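PDB 3E38: two-domain protein containing predicted PHP-like metal-dependent phosphoesterase from Bacteroides vulgatus ATCC 8482, which binds three zinc ions in a PHP-type site and is probably a metal-dependent phosphoesterase, possibly with 5'-3' exonuclease activity on DNA or RNA. Local coordinates for residues B[25-30]-B[71-76]; B[164-169]-B[185-190]; B[212-217]-B[233-238]. All blocks are in the same frame, centred on the assembly; numbering follows the deposited sequence.

Interaction 1 of 3, residues B[25-30]-B[71-76]. With ZN (zinc ion), chain I.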
# COMPACT_ATOMS: atom_id res chain seq x y z
N MSE B 25 -2.64 -25.49 9.28
CA MSE B 25 -1.69 -25.04 8.29
C MSE B 25 -0.75 -26.16 7.91
O MSE B 25 -0.68 -27.18 8.60
CB MSE B 25 -0.92 -23.85 8.84
CG MSE B 25 -0.02 -24.18 9.97
SE MSE B 25 0.72 -22.57 10.82
CE MSE B 25 -0.95 -21.81 11.34
N HIS B 26 0.02 -25.87 6.87
CA HIS B 26 0.93 -26.84 6.23
C HIS B 26 2.29 -26.37 5.83
O HIS B 26 2.51 -25.20 5.60
CB HIS B 26 0.25 -27.37 4.98
CG HIS B 26 -1.08 -27.99 5.26
ND1 HIS B 26 -1.25 -29.33 5.54
CD2 HIS B 26 -2.31 -27.43 5.34
CE1 HIS B 26 -2.53 -29.57 5.74
NE2 HIS B 26 -3.20 -28.43 5.61
N SER B 27 3.21 -27.33 5.83
CA SER B 27 4.61 -27.11 5.44
C SER B 27 4.98 -28.14 4.37
O SER B 27 4.16 -28.92 3.95
CB SER B 27 5.59 -27.20 6.61
OG SER B 27 5.89 -28.54 7.03
N VAL B 28 6.21 -28.09 3.92
CA VAL B 28 6.69 -29.00 2.90
C VAL B 28 6.71 -30.49 3.36
O VAL B 28 7.05 -31.39 2.59
CB VAL B 28 8.16 -28.62 2.45
CG1 VAL B 28 8.17 -27.34 1.61
CG2 VAL B 28 9.08 -28.53 3.63
N PHE B 29 6.36 -30.69 4.64
CA PHE B 29 6.37 -32.01 5.28
C PHE B 29 5.05 -32.71 4.99
O PHE B 29 4.85 -33.87 5.29
CB PHE B 29 6.78 -31.94 6.76
CG PHE B 29 8.29 -31.81 6.96
CD1 PHE B 29 8.92 -30.59 6.88
CD2 PHE B 29 9.05 -32.90 7.25
CE1 PHE B 29 10.29 -30.48 7.02
CE2 PHE B 29 10.43 -32.81 7.38
CZ PHE B 29 11.04 -31.58 7.29
N SER B 30 4.16 -31.94 4.36
CA SER B 30 2.96 -32.49 3.68
C SER B 30 2.92 -31.79 2.33
O SER B 30 3.88 -31.88 1.58
CB SER B 30 1.60 -32.40 4.43
OG SER B 30 1.34 -31.14 4.99
N ASN B 71 5.80 -36.54 13.10
CA ASN B 71 6.01 -35.62 14.22
C ASN B 71 7.08 -34.60 13.86
O ASN B 71 7.29 -33.61 14.53
CB ASN B 71 6.42 -36.39 15.47
CG ASN B 71 5.36 -37.33 15.94
OD1 ASN B 71 4.21 -36.93 16.13
ND2 ASN B 71 5.74 -38.59 16.21
N ARG B 72 7.75 -34.85 12.74
CA ARG B 72 8.94 -34.04 12.40
C ARG B 72 8.72 -32.49 12.17
O ARG B 72 9.56 -31.68 12.57
CB ARG B 72 9.64 -34.68 11.20
CG ARG B 72 10.94 -34.04 10.78
CD ARG B 72 11.98 -34.09 11.82
NE ARG B 72 13.24 -33.56 11.27
CZ ARG B 72 14.27 -33.15 11.99
NH1 ARG B 72 14.20 -33.18 13.31
NH2 ARG B 72 15.35 -32.67 11.38
N SER B 73 7.65 -32.04 11.51
CA SER B 73 7.56 -30.59 11.28
C SER B 73 7.35 -29.86 12.62
O SER B 73 7.90 -28.82 12.86
CB SER B 73 6.50 -30.25 10.24
OG SER B 73 5.27 -30.78 10.59
N PHE B 74 6.64 -30.51 13.52
CA PHE B 74 6.44 -29.97 14.87
C PHE B 74 7.79 -29.87 15.57
O PHE B 74 8.14 -28.89 16.18
CB PHE B 74 5.48 -30.88 15.66
CG PHE B 74 5.40 -30.58 17.14
CD1 PHE B 74 4.46 -29.67 17.64
CD2 PHE B 74 6.19 -31.26 18.04
CE1 PHE B 74 4.37 -29.40 18.96
CE2 PHE B 74 6.10 -31.02 19.37
CZ PHE B 74 5.20 -30.06 19.84
N ASP B 75 8.56 -30.91 15.46
CA ASP B 75 9.85 -30.94 16.13
C ASP B 75 10.70 -29.77 15.67
O ASP B 75 11.40 -29.12 16.46
CB ASP B 75 10.59 -32.26 15.84
CG ASP B 75 10.00 -33.48 16.58
OD1 ASP B 75 9.04 -33.35 17.40
OD2 ASP B 75 10.52 -34.59 16.32
N LEU B 76 10.63 -29.48 14.39
CA LEU B 76 11.49 -28.41 13.80
C LEU B 76 11.10 -26.99 14.18
O LEU B 76 11.87 -26.05 14.07
CB LEU B 76 11.45 -28.51 12.26
CG LEU B 76 12.22 -29.69 11.68
CD1 LEU B 76 11.87 -29.94 10.24
CD2 LEU B 76 13.75 -29.42 11.86
ZN ZN I . -5.39 -28.67 5.38
O HOH W 1 -7.43 -29.07 4.96
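Phe29 packs against the first turn of helix 72-83 in an apolar contact joining the metal-binding loop after strand 17-22 to that helix. No hydrogen bond crosses between 25-30 and 71-76. CG of Phe29 stands anti to the carbonyl carbon (chi1 -79°), and from there the ring extends to the helix, where Phe29 CZ lies 3.5 Å from Leu76 CD1. Arg72 adds its CG, 3.7 Å from CE2 of Phe29, while its guanidinium forms a salt bridge with Asp65 of the second subunit. Small Ser73 lets the loop come close: its CB is 3.9 Å from CB of Phe29 and 3.7 Å from OG of Ser27. Both serine hydroxyls bond to Glu55, which ties loop to helix. An alanine at Phe29 would probably leave Leu76 CD1 and Arg72 CG without their apolar partner and open a gap beside the helix. Within the loop, Ser27 OG accepts from Phe29 N in an ST turn, and Ser30 OG, itself hydrogen-bonded to Glu55, accepts from His26 ND1 at 3.2 Å, in the ring plane. That second-shell bond helps to set the imidazole's rotation while His26 NE2 binds zinc at 2.2 Å, as in the histidine-rich metal site of PHP phosphoesterases.

Interaction 2 of 3, residues B[164-169]-B[185-190]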
# COMPACT_ATOMS: atom_id res chain seq x y z
N HIS B 164 -15.41 -31.90 18.17
CA HIS B 164 -15.58 -30.88 19.20
C HIS B 164 -15.85 -29.48 18.61
O HIS B 164 -16.31 -28.54 19.29
CB HIS B 164 -14.36 -30.87 20.11
CG HIS B 164 -14.02 -32.23 20.64
ND1 HIS B 164 -12.89 -32.92 20.25
CD2 HIS B 164 -14.69 -33.04 21.50
CE1 HIS B 164 -12.88 -34.10 20.86
NE2 HIS B 164 -13.96 -34.19 21.62
N GLY B 165 -15.56 -29.39 17.32
CA GLY B 165 -15.76 -28.16 16.58
C GLY B 165 -15.84 -28.40 15.11
O GLY B 165 -15.72 -29.54 14.63
N ILE B 166 -16.12 -27.31 14.42
CA ILE B 166 -16.19 -27.29 12.96
C ILE B 166 -15.65 -25.99 12.50
O ILE B 166 -15.88 -24.97 13.14
CB ILE B 166 -17.62 -27.36 12.44
CG1 ILE B 166 -18.37 -28.47 13.13
CG2 ILE B 166 -17.67 -27.55 10.91
CD1 ILE B 166 -19.83 -28.56 12.65
N GLU B 167 -14.89 -26.04 11.41
CA GLU B 167 -14.41 -24.83 10.75
C GLU B 167 -15.59 -24.15 10.09
O GLU B 167 -16.34 -24.76 9.30
CB GLU B 167 -13.35 -25.15 9.71
CG GLU B 167 -12.02 -25.48 10.32
CD GLU B 167 -10.92 -25.68 9.26
OE1 GLU B 167 -11.29 -25.96 8.09
OE2 GLU B 167 -9.70 -25.59 9.60
N VAL B 168 -15.82 -22.91 10.51
CA VAL B 168 -16.94 -22.07 9.96
C VAL B 168 -16.36 -21.16 8.89
O VAL B 168 -17.08 -20.51 8.10
CB VAL B 168 -17.70 -21.23 11.04
CG1 VAL B 168 -18.58 -22.18 11.91
CG2 VAL B 168 -16.72 -20.31 11.86
N ALA B 169 -15.05 -21.16 8.87
CA ALA B 169 -14.29 -20.37 7.92
C ALA B 169 -12.87 -20.91 7.75
O ALA B 169 -12.16 -21.11 8.71
CB ALA B 169 -14.30 -18.92 8.33
N LYS B 185 -25.56 -28.26 17.71
CA LYS B 185 -24.83 -29.40 18.29
C LYS B 185 -23.87 -29.00 19.42
O LYS B 185 -23.11 -29.81 19.94
CB LYS B 185 -24.14 -30.14 17.14
CG LYS B 185 -25.16 -31.05 16.43
CD LYS B 185 -24.93 -31.35 14.94
CE LYS B 185 -26.11 -32.29 14.44
NZ LYS B 185 -26.48 -32.24 12.97
N ASN B 186 -23.89 -27.72 19.75
CA ASN B 186 -23.07 -27.16 20.83
C ASN B 186 -21.56 -27.32 20.63
O ASN B 186 -20.84 -27.75 21.54
CB ASN B 186 -23.46 -27.79 22.16
CG ASN B 186 -22.96 -26.99 23.35
OD1 ASN B 186 -22.68 -25.79 23.23
ND2 ASN B 186 -22.85 -27.63 24.50
N LEU B 187 -21.09 -26.97 19.45
CA LEU B 187 -19.69 -27.14 19.12
C LEU B 187 -18.97 -25.81 19.06
O LEU B 187 -19.57 -24.72 18.99
CB LEU B 187 -19.53 -27.86 17.78
CG LEU B 187 -20.25 -29.21 17.65
CD1 LEU B 187 -20.53 -29.58 16.23
CD2 LEU B 187 -19.44 -30.30 18.31
N THR B 188 -17.66 -25.94 19.04
CA THR B 188 -16.73 -24.80 18.97
C THR B 188 -16.56 -24.33 17.54
O THR B 188 -16.18 -25.12 16.70
CB THR B 188 -15.40 -25.16 19.58
OG1 THR B 188 -15.65 -25.54 20.93
CG2 THR B 188 -14.39 -23.99 19.52
N MSE B 189 -16.88 -23.06 17.28
CA MSE B 189 -16.70 -22.47 15.94
C MSE B 189 -15.25 -22.10 15.79
O MSE B 189 -14.68 -21.43 16.64
CB MSE B 189 -17.57 -21.24 15.74
CG MSE B 189 -19.05 -21.53 15.91
SE MSE B 189 -20.03 -19.97 15.51
CE MSE B 189 -21.73 -20.51 16.43
N ILE B 190 -14.69 -22.61 14.71
CA ILE B 190 -13.28 -22.46 14.36
C ILE B 190 -13.02 -21.72 13.06
O ILE B 190 -13.73 -21.83 12.09
CB ILE B 190 -12.57 -23.84 14.23
CG1 ILE B 190 -12.57 -24.61 15.53
CG2 ILE B 190 -11.07 -23.64 13.82
CD1 ILE B 190 -11.66 -24.03 16.60
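Leu187 meets Ile166 at the start of the pairing of two parallel neighbours in the large mixed sheet, strands 165-170 and 188-192, joined through helix 176-185 as a beta-alpha-beta unit. Leu187 closes over the start of the partner strand: its CB rests 3.6 Å from His164 O, and its CD1 meets Ile166 CD1 at 3.8 Å. A branched apolar side chain suits Ile166, which lies in the layer beneath the helix and also touches Trp181. Thr188 then gives its N-H to His164 O in a nearly straight bond (172°), and its own O accepts from Ile166 N. Gly165 lies opposite, where a side chain would collide with that same oxygen. The Thr188 hydroxyl donates to Leu230 O, so this polar group is satisfied in the interior. Met189, a selenomethionine, turns to the Ile166 face; its CB touches Val168 CG1 at 4.1 Å, and the flexible, extended chain runs on to Cys182 and Leu183 of the helix. On the other face Ile190 places CG2 against CG of Glu167, whose carboxylate bonds to Thr192 and to ND1 of the zinc ligand His24, a second-shell role. Ile190 N donates to Ile166 O. Finally Ile190 O takes the Val168 N-H at 2.8 Å, just where the first strand turns its corner, while CG2 of Val168 packs 3.4 Å from the same oxygen.

Interaction 3 of 3, residues B[212-217]-B[233-238]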
# COMPACT_ATOMS: atom_id res chain seq x y z
N THR B 212 -7.32 -15.74 7.89
CA THR B 212 -8.49 -16.23 8.62
C THR B 212 -7.99 -16.90 9.88
O THR B 212 -7.02 -17.64 9.89
CB THR B 212 -9.30 -17.17 7.74
OG1 THR B 212 -9.75 -16.41 6.62
CG2 THR B 212 -10.48 -17.79 8.46
N MSE B 213 -8.62 -16.59 10.98
CA MSE B 213 -8.12 -17.11 12.24
C MSE B 213 -9.19 -17.25 13.28
O MSE B 213 -10.34 -17.02 13.03
CB MSE B 213 -7.05 -16.16 12.77
CG MSE B 213 -7.60 -14.78 13.19
SE MSE B 213 -6.19 -13.56 13.78
CE MSE B 213 -5.34 -13.30 12.04
N THR B 214 -8.77 -17.64 14.48
CA THR B 214 -9.71 -17.81 15.61
C THR B 214 -9.32 -16.99 16.82
O THR B 214 -8.17 -17.01 17.28
CB THR B 214 -9.86 -19.29 16.08
OG1 THR B 214 -10.21 -20.11 14.97
CG2 THR B 214 -10.90 -19.44 17.16
N PHE B 215 -10.27 -16.21 17.29
CA PHE B 215 -10.12 -15.52 18.55
C PHE B 215 -10.52 -16.51 19.65
O PHE B 215 -11.66 -17.06 19.65
CB PHE B 215 -10.98 -14.25 18.68
CG PHE B 215 -10.58 -13.15 17.77
CD1 PHE B 215 -9.34 -13.16 17.17
CD2 PHE B 215 -11.41 -12.04 17.61
CE1 PHE B 215 -8.96 -12.12 16.33
CE2 PHE B 215 -11.03 -10.98 16.78
CZ PHE B 215 -9.81 -11.02 16.14
N VAL B 216 -9.57 -16.76 20.56
CA VAL B 216 -9.77 -17.65 21.71
C VAL B 216 -9.73 -16.87 23.03
O VAL B 216 -8.73 -16.21 23.36
CB VAL B 216 -8.73 -18.82 21.74
CG1 VAL B 216 -9.05 -19.84 22.85
CG2 VAL B 216 -8.66 -19.55 20.38
N PHE B 217 -10.82 -16.96 23.78
CA PHE B 217 -10.94 -16.24 25.06
C PHE B 217 -10.57 -17.16 26.22
O PHE B 217 -11.39 -17.89 26.79
CB PHE B 217 -12.33 -15.64 25.22
CG PHE B 217 -12.79 -14.90 23.99
CD1 PHE B 217 -12.30 -13.64 23.71
CD2 PHE B 217 -13.68 -15.48 23.11
CE1 PHE B 217 -12.72 -12.97 22.57
CE2 PHE B 217 -14.09 -14.82 22.01
CZ PHE B 217 -13.61 -13.56 21.74
N ARG B 233 -16.06 -23.76 24.11
CA ARG B 233 -16.49 -23.01 22.91
C ARG B 233 -16.33 -21.49 22.97
O ARG B 233 -17.08 -20.73 22.35
CB ARG B 233 -17.95 -23.32 22.63
CG ARG B 233 -18.27 -24.81 22.74
CD ARG B 233 -19.76 -24.97 23.01
NE ARG B 233 -20.14 -24.28 24.25
CZ ARG B 233 -20.11 -24.81 25.47
NH1 ARG B 233 -19.71 -26.07 25.67
NH2 ARG B 233 -20.47 -24.08 26.52
N ARG B 234 -15.32 -21.07 23.72
CA ARG B 234 -15.01 -19.66 23.97
C ARG B 234 -14.06 -19.15 22.90
O ARG B 234 -12.89 -18.82 23.11
CB ARG B 234 -14.48 -19.47 25.38
CG ARG B 234 -15.02 -18.22 26.02
CD ARG B 234 -14.54 -18.01 27.43
NE ARG B 234 -14.86 -19.11 28.34
CZ ARG B 234 -13.97 -19.97 28.83
NH1 ARG B 234 -12.68 -19.87 28.52
NH2 ARG B 234 -14.37 -20.91 29.66
N THR B 235 -14.67 -19.11 21.72
CA THR B 235 -14.06 -18.70 20.44
C THR B 235 -14.99 -17.86 19.59
O THR B 235 -16.22 -17.79 19.79
CB THR B 235 -13.72 -19.93 19.55
OG1 THR B 235 -14.95 -20.61 19.18
CG2 THR B 235 -12.79 -20.96 20.27
N ALA B 236 -14.36 -17.26 18.60
CA ALA B 236 -15.02 -16.54 17.49
C ALA B 236 -14.09 -16.60 16.31
O ALA B 236 -12.87 -16.42 16.47
CB ALA B 236 -15.35 -15.08 17.84
N ALA B 237 -14.65 -16.91 15.15
CA ALA B 237 -13.88 -16.92 13.90
C ALA B 237 -13.84 -15.51 13.24
O ALA B 237 -14.83 -14.83 13.07
CB ALA B 237 -14.42 -17.99 12.94
N TYR B 238 -12.63 -15.13 12.88
CA TYR B 238 -12.33 -13.87 12.25
C TYR B 238 -11.90 -14.13 10.83
O TYR B 238 -10.84 -14.66 10.56
CB TYR B 238 -11.21 -13.19 13.00
CG TYR B 238 -10.85 -11.81 12.50
CD1 TYR B 238 -11.82 -10.93 12.02
CD2 TYR B 238 -9.55 -11.35 12.60
CE1 TYR B 238 -11.47 -9.69 11.59
CE2 TYR B 238 -9.22 -10.11 12.19
CZ TYR B 238 -10.16 -9.27 11.69
OH TYR B 238 -9.79 -7.98 11.28
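Tyr238 and Met213 form one end of an antiparallel pairing between strands 213-218 and 235-239, neighbours in the large mixed sheet that are linked through helix 223-231. Backbone bonds run in both directions between Met213 and Tyr238 and between Phe215 and Ala236. Tyr238 shares a face with Met213, Phe215 and Ala236. Its CG stands anti to the backbone N (chi1 -176°). From the start of the side chain, CB lies over one face of the Phe215 ring in a CH-pi contact, 4.2 Å from the centroid, and also 3.9 Å from CG of Met213. Next, CG meets Phe215 CZ, and Tyr238 CD2 lies 3.6 Å from Phe215 CZ. The rings are oblique, with planes at 36°. Tyr238 CE2 is 4.1 Å from Phe215 CZ, while Met213, a selenomethionine alongside and pointing the same way, brings its CG to the tyrosine's edge. Beyond the two strands, the tyrosine ring stacks on His210. A small residue suits position 236, where the Phe217 ring leans across and its CE2 comes within 4.4 Å of Ala236 CB. On the opposite face Thr214 CG2 packs on Thr235 CB, while the two hydroxyls bond to Gly191 O and Met189 O, respectively, of strand 188-192. Arg234, whose N bonds to Ala229 O in the Schellman motif that ends helix 223-231, forms a salt bridge with Glu228 through NH2. Its NH1 donates to Phe217 O at 2.9 Å, with that oxygen in the guanidinium plane.

Overall arrangement
Along the chain the three contacts follow in series. Interactions 2 and 3 are close, their centres about 10 Å apart, and belong to the same mixed sheet: Thr188 OG1 packs 3.3 Å from Arg233 CG, and Val168 CG2 packs on Ala237 CB. Interaction 1 lies about 24 Å and 23 Å from them, centre to centre, and touches neither. Its metal loop nevertheless follows strand 17-22, which pairs with both strand 50-56 and strand 213-218 of interaction 3. The sheet therefore connects all three, with the zinc ligands His24 and His26 after strand 17-22 and Asp194 and His196 after strand 188-192, so that residues distant in sequence converge on the metal site.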